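Long-range contact in fusarinine C esterase sidJ (Aspergillus fumigatus, PDB 6GUP), which hydrolyses the ester bonds of the siderophore fusarinine C, helping the fungus to release iron, and does not act on triacetylfusarinine C: residues G209-A217 against T227-L235. Residues are numbered along the deposited sequence; the frame is centred on the assembly and turned at random.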
loop_
_atom_site.group_PDB
_atom_site.type_symbol
_atom_site.label_atom_id
_atom_site.label_comp_id
_atom_site.label_asym_id
_atom_site.label_seq_id
_atom_site.Cartn_x
_atom_site.Cartn_y
_atom_site.Cartn_z
ATOM N N GLY A 209 -10.532 16.852 13.373
ATOM C CA GLY A 209 -9.327 16.172 12.898
ATOM C C GLY A 209 -9.237 14.681 13.194
ATOM O O GLY A 209 -8.385 14.001 12.617
ATOM N N THR A 210 -10.089 14.166 14.086
ATOM C CA THR A 210 -10.104 12.736 14.406
ATOM C C THR A 210 -11.003 11.964 13.449
ATOM O O THR A 210 -11.880 12.541 12.798
ATOM C CB THR A 210 -10.588 12.449 15.846
ATOM O OG1 THR A 210 -11.949 12.868 16.002
ATOM C CG2 THR A 210 -9.728 13.163 16.863
ATOM N N ASP A 211 -10.773 10.655 13.384
ATOM C CA ASP A 211 -11.608 9.729 12.624
ATOM C C ASP A 211 -11.946 8.528 13.495
ATOM O O ASP A 211 -11.046 7.821 13.951
ATOM C CB ASP A 211 -10.881 9.256 11.360
ATOM C CG ASP A 211 -11.081 10.189 10.187
ATOM O OD1 ASP A 211 -12.236 10.345 9.734
ATOM O OD2 ASP A 211 -10.084 10.769 9.709
ATOM N N VAL A 212 -13.239 8.307 13.723
ATOM C CA VAL A 212 -13.714 7.133 14.447
ATOM C C VAL A 212 -13.850 5.995 13.440
ATOM O O VAL A 212 -14.755 6.006 12.604
ATOM C CB VAL A 212 -15.067 7.397 15.148
ATOM C CG1 VAL A 212 -15.542 6.156 15.897
ATOM C CG2 VAL A 212 -14.946 8.576 16.106
ATOM N N LEU A 213 -12.942 5.024 13.518
ATOM C CA LEU A 213 -12.985 3.850 12.649
ATOM C C LEU A 213 -14.040 2.888 13.171
ATOM O O LEU A 213 -13.991 2.483 14.336
ATOM C CB LEU A 213 -11.627 3.150 12.589
ATOM C CG LEU A 213 -10.414 3.985 12.171
ATOM C CD1 LEU A 213 -9.192 3.084 12.109
ATOM C CD2 LEU A 213 -10.623 4.697 10.840
ATOM N N LEU A 214 -14.993 2.533 12.312
ATOM C CA LEU A 214 -16.062 1.612 12.682
ATOM C C LEU A 214 -15.526 0.179 12.643
ATOM O O LEU A 214 -14.557 -0.091 11.926
ATOM C CB LEU A 214 -17.263 1.771 11.746
ATOM C CG LEU A 214 -17.882 3.176 11.705
ATOM C CD1 LEU A 214 -18.871 3.297 10.557
ATOM C CD2 LEU A 214 -18.551 3.527 13.025
ATOM N N PRO A 215 -16.142 -0.743 13.413
ATOM C CA PRO A 215 -15.616 -2.111 13.491
ATOM C C PRO A 215 -15.655 -2.839 12.150
ATOM O O PRO A 215 -16.675 -2.807 11.457
ATOM C CB PRO A 215 -16.544 -2.802 14.504
ATOM C CG PRO A 215 -17.250 -1.705 15.215
ATOM C CD PRO A 215 -17.361 -0.589 14.227
ATOM N N LEU A 216 -14.542 -3.481 11.804
ATOM C CA LEU A 216 -14.420 -4.225 10.548
ATOM C C LEU A 216 -15.384 -5.418 10.529
ATOM O O LEU A 216 -15.966 -5.728 9.488
ATOM C CB LEU A 216 -12.963 -4.678 10.334
ATOM C CG LEU A 216 -12.428 -5.011 8.933
ATOM C CD1 LEU A 216 -13.034 -6.286 8.373
ATOM C CD2 LEU A 216 -12.587 -3.858 7.949
ATOM N N ALA A 217 -15.559 -6.064 11.684
ATOM C CA ALA A 217 -16.541 -7.145 11.850
ATOM C C ALA A 217 -17.930 -6.754 11.342
ATOM O O ALA A 217 -18.580 -7.535 10.652
ATOM C CB ALA A 217 -16.626 -7.565 13.311
ATOM N N THR A 227 -13.327 -3.014 2.840
ATOM C CA THR A 227 -12.225 -2.149 3.270
ATOM C C THR A 227 -12.678 -1.454 4.561
ATOM O O THR A 227 -13.883 -1.265 4.759
ATOM C CB THR A 227 -11.811 -1.143 2.156
ATOM O OG1 THR A 227 -10.730 -0.318 2.601
ATOM C CG2 THR A 227 -12.956 -0.247 1.726
ATOM N N PRO A 228 -11.729 -1.091 5.457
ATOM C CA PRO A 228 -12.114 -0.395 6.693
ATOM C C PRO A 228 -12.818 0.937 6.433
ATOM O O PRO A 228 -12.585 1.561 5.395
ATOM C CB PRO A 228 -10.770 -0.164 7.401
ATOM C CG PRO A 228 -9.748 -0.272 6.322
ATOM C CD PRO A 228 -10.280 -1.359 5.443
ATOM N N LEU A 229 -13.667 1.354 7.369
ATOM C CA LEU A 229 -14.477 2.558 7.200
ATOM C C LEU A 229 -14.461 3.444 8.436
ATOM O O LEU A 229 -14.745 2.985 9.545
ATOM C CB LEU A 229 -15.925 2.182 6.863
ATOM C CG LEU A 229 -16.191 1.560 5.488
ATOM C CD1 LEU A 229 -17.639 1.105 5.394
ATOM C CD2 LEU A 229 -15.877 2.532 4.359
ATOM N N SER A 230 -14.128 4.718 8.229
ATOM C CA SER A 230 -14.333 5.749 9.240
ATOM C C SER A 230 -15.820 6.084 9.295
ATOM O O SER A 230 -16.573 5.778 8.364
ATOM C CB SER A 230 -13.517 7.008 8.924
ATOM O OG SER A 230 -14.040 7.703 7.803
ATOM N N ALA A 231 -16.230 6.707 10.394
ATOM C CA ALA A 231 -17.615 7.148 10.570
ATOM C C ALA A 231 -18.032 8.153 9.499
ATOM O O ALA A 231 -19.126 8.051 8.941
ATOM C CB ALA A 231 -17.804 7.751 11.952
ATOM N N ARG A 232 -17.152 9.114 9.217
ATOM C CA ARG A 232 -17.417 10.130 8.193
ATOM C C ARG A 232 -17.531 9.539 6.794
ATOM O O ARG A 232 -18.391 9.961 6.016
ATOM C CB ARG A 232 -16.346 11.221 8.201
ATOM C CG ARG A 232 -16.493 12.184 9.363
ATOM C CD ARG A 232 -15.544 13.360 9.236
ATOM N NE ARG A 232 -14.143 12.976 9.393
ATOM C CZ ARG A 232 -13.121 13.834 9.420
ATOM N NH1 ARG A 232 -13.320 15.147 9.306
ATOM N NH2 ARG A 232 -11.883 13.379 9.566
ATOM N N ARG A 233 -16.671 8.574 6.479
ATOM C CA ARG A 233 -16.731 7.915 5.180
ATOM C C ARG A 233 -17.980 7.060 5.027
ATOM O O ARG A 233 -18.610 7.072 3.972
ATOM C CB ARG A 233 -15.497 7.062 4.915
ATOM C CG ARG A 233 -15.393 6.742 3.444
ATOM C CD ARG A 233 -14.307 5.764 3.042
ATOM N NE ARG A 233 -14.709 5.076 1.813
ATOM C CZ ARG A 233 -14.928 5.665 0.630
ATOM N NH1 ARG A 233 -14.776 6.981 0.458
ATOM N NH2 ARG A 233 -15.308 4.925 -0.408
ATOM N N PHE A 234 -18.324 6.316 6.073
ATOM C CA PHE A 234 -19.531 5.494 6.065
ATOM C C PHE A 234 -20.803 6.336 5.883
ATOM O O PHE A 234 -21.709 5.927 5.152
ATOM C CB PHE A 234 -19.614 4.655 7.344
ATOM C CG PHE A 234 -20.903 3.902 7.487
ATOM C CD1 PHE A 234 -21.016 2.587 7.048
ATOM C CD2 PHE A 234 -22.012 4.517 8.049
ATOM C CE1 PHE A 234 -22.214 1.899 7.175
ATOM C CE2 PHE A 234 -23.207 3.839 8.173
ATOM C CZ PHE A 234 -23.311 2.527 7.743
ATOM N N LEU A 235 -20.871 7.490 6.550
ATOM C CA LEU A 235 -22.028 8.398 6.428
ATOM C C LEU A 235 -22.262 8.891 5.009
ATOM O O LEU A 235 -23.408 9.050 4.587
ATOM C CB LEU A 235 -21.899 9.615 7.355
ATOM C CG LEU A 235 -22.308 9.441 8.816
ATOM C CD1 LEU A 235 -22.262 10.789 9.514
ATOM C CD2 LEU A 235 -23.691 8.818 8.959
HETATM O O HOH W 1 -14.762 9.662 11.045
HETATM O O HOH W 2 -14.482 -0.840 9.238
#
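Leu-214 and Leu-229 join the two backbones: Leu-214 N donates to Leu-229 O over 2.8 Å. Ala-231 N returns a bond to Val-212 O at 2.7 Å, with an angle of 140° at the hydrogen. These two bonds flank the pair Leu-213 and Ser-230, a single antiparallel bridge of the non-hydrogen-bonded kind. Val-212 O also takes a CA-H contact from Ser-230. A water extends the link, donating to Leu-214 O and accepting from Leu-229 N.

The side chain of Leu-214 runs from this bridge onto the start of helix 231-238. Its CB lies 3.6 Å from Leu-229 O. CG lies near the same oxygen and Ala-231 N. The tip CD1 packs on Phe-234 CB at 3.6 Å and meets the ring obliquely at CG. The two side chains cross at about a right angle. The other tip, CD2, faces Ala-231 CB more loosely.

Toward residue 209, Arg-232 grips Asp-211 in a salt bridge. NH2 and NE both donate to OD1, at 3.1 Å for NH2. They come from one face of the carboxylate, although OD1 lies in the guanidinium plane. A bend at chi3 (-68°) turns the guanidinium to this position. A second water donates to Asp-211 OD1 and accepts from Arg-232 N.

Ser-230 caps helix 231-238, its OG accepting from Arg-233 N. The same OG is hydrogen-bonded to Trp-81 O. Helix 185-205 packs against Ala-231 and Phe-234. Strand 211-213 pairs antiparallel with a strand of the second subunit. This small ladder is separate from the central eight-stranded sheet and joins the two subunits of the homodimer.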